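Local coordinates for uncharacterized protein (Bacteroides ovatus, PDB 4QEY), which is of unknown function but folds as a beta sandwich and, as a DUF4425 family member with PLAT- and C2-like character, may be a calcium-binding lipoprotein, at residues 84-88 and 89-93. Residues are numbered along the deposited sequence; the frame is centred on the assembly and turned at random. Where two conformers were deposited one is given.
Sequences STSEQ and AGKKL
Ser-86 OG accepts the backbone N-H of Gln-88 at 3.0 Å, with an N-H...O angle of 157°, and also lies 4.1 Å from Lys-91 CG, in the aliphatic part of that side chain. The bond closes an ST turn. This turn belongs to the loop that carries the chain from strand 73-84 of one four-stranded antiparallel sheet to strand 92-101 of the other, an exposed crossing at one end of the beta sandwich. A chi1 of 175° swings the hydroxyl away from the serine's own N and toward the amide two residues on.

Past the turn, Gln-88 and Lys-91 lie side by side and point the same way. In Lys-91 the first torsion (chi1 -61°) sets CG beside the backbone N, 3.7 Å from Gln-88 O, and a bend at chi2 then sends CD, CE and NZ alongside the glutamine, extended from there. Lys-91 CE rests 3.5 Å from Gln-88 OE1; the ammonium NZ, at 3.9 Å from the same oxygen, is too far for a hydrogen bond, so the pairing is chiefly an amide oxygen against methylene carbon. The ammonium also has a long, weak ion pair with Asp-25. Cutting Lys-91 back to an alanine is likely to leave the Gln-88 amide without the chain beside it, open a gap next to Ser-86 OG and take away the distant charge opposite Asp-25.

The backbone is held from outside by Thr-115, whose OG1 is hydrogen-bonded to both Gln-88 O and Lys-91 N and so bridges the bend. Between these anchors Gly-90 adopts a positive phi, at which a side chain would press against Ala-89 O.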
loop_
_atom_site.group_PDB
_atom_site.type_symbol
_atom_site.label_atom_id
_atom_site.label_comp_id
_atom_site.label_asym_id
_atom_site.label_seq_id
_atom_site.Cartn_x
_atom_site.Cartn_y
_atom_site.Cartn_z
ATOM N N SER A 84 2.767 11.141 -12.250
ATOM C CA SER A 84 3.697 12.266 -12.208
ATOM C C SER A 84 2.983 13.555 -12.550
ATOM O O SER A 84 2.190 13.593 -13.510
ATOM C CB SER A 84 4.848 12.042 -13.177
ATOM O OG SER A 84 4.366 12.036 -14.514
ATOM N N THR A 85 3.310 14.628 -11.789
ATOM C CA THR A 85 2.704 15.961 -11.921
ATOM C C THR A 85 3.773 17.023 -12.340
ATOM O O THR A 85 3.575 18.219 -12.116
ATOM C CB THR A 85 2.027 16.328 -10.594
ATOM O OG1 THR A 85 2.995 16.288 -9.553
ATOM C CG2 THR A 85 0.896 15.398 -10.239
ATOM N N SER A 86 4.862 16.580 -13.003
ATOM C CA SER A 86 5.968 17.428 -13.438
ATOM C C SER A 86 6.373 17.176 -14.893
ATOM O O SER A 86 6.471 16.025 -15.321
ATOM C CB SER A 86 7.178 17.182 -12.540
ATOM O OG SER A 86 8.342 17.878 -12.962
ATOM N N GLU A 87 6.612 18.279 -15.640
ATOM C CA GLU A 87 7.158 18.377 -17.005
ATOM C C GLU A 87 8.699 18.234 -17.016
ATOM O O GLU A 87 9.306 18.287 -18.086
ATOM C CB GLU A 87 6.756 19.706 -17.674
ATOM C CG GLU A 87 5.266 19.840 -17.929
ATOM C CD GLU A 87 4.775 20.977 -18.807
ATOM O OE1 GLU A 87 5.598 21.763 -19.338
ATOM O OE2 GLU A 87 3.543 21.048 -19.003
ATOM N N GLN A 88 9.318 18.039 -15.844
ATOM C CA GLN A 88 10.763 17.917 -15.715
ATOM C C GLN A 88 11.141 16.443 -15.617
ATOM O O GLN A 88 10.549 15.688 -14.828
ATOM C CB GLN A 88 11.286 18.713 -14.503
ATOM C CG GLN A 88 11.151 20.237 -14.671
ATOM C CD GLN A 88 11.521 21.064 -13.451
ATOM O OE1 GLN A 88 12.260 20.625 -12.561
ATOM N NE2 GLN A 88 11.028 22.301 -13.393
ATOM N N ALA A 89 12.099 16.021 -16.475
ATOM C CA ALA A 89 12.613 14.651 -16.517
ATOM C C ALA A 89 13.626 14.413 -15.394
ATOM O O ALA A 89 14.329 15.346 -14.983
ATOM C CB ALA A 89 13.252 14.370 -17.865
ATOM N N GLY A 90 13.672 13.179 -14.898
ATOM C CA GLY A 90 14.611 12.783 -13.857
ATOM C C GLY A 90 14.132 12.874 -12.422
ATOM O O GLY A 90 14.931 12.646 -11.511
ATOM N N LYS A 91 12.846 13.224 -12.196
ATOM C CA LYS A 91 12.253 13.255 -10.860
ATOM C C LYS A 91 11.993 11.811 -10.442
ATOM O O LYS A 91 11.439 11.044 -11.224
ATOM C CB LYS A 91 10.983 14.121 -10.819
ATOM C CG LYS A 91 11.203 15.597 -11.183
ATOM C CD LYS A 91 12.074 16.339 -10.177
ATOM C CE LYS A 91 12.058 17.827 -10.394
ATOM N NZ LYS A 91 12.785 18.537 -9.309
ATOM N N LYS A 92 12.460 11.414 -9.257
ATOM C CA LYS A 92 12.363 10.032 -8.808
ATOM C C LYS A 92 11.471 9.858 -7.594
ATOM O O LYS A 92 11.478 10.675 -6.669
ATOM C CB LYS A 92 13.760 9.456 -8.455
ATOM C CG LYS A 92 14.790 9.470 -9.586
ATOM C CD LYS A 92 16.099 8.805 -9.179
ATOM C CE LYS A 92 17.093 8.774 -10.324
ATOM N NZ LYS A 92 18.320 8.010 -9.991
ATOM N N LEU A 93 10.732 8.739 -7.594
ATOM C CA LEU A 93 9.911 8.301 -6.480
ATOM C C LEU A 93 10.253 6.874 -6.174
ATOM O O LEU A 93 10.254 6.034 -7.069
ATOM C CB LEU A 93 8.395 8.455 -6.704
ATOM C CG LEU A 93 7.542 8.264 -5.425
ATOM C CD1 LEU A 93 7.638 9.477 -4.527
ATOM C CD2 LEU A 93 6.103 8.025 -5.752
#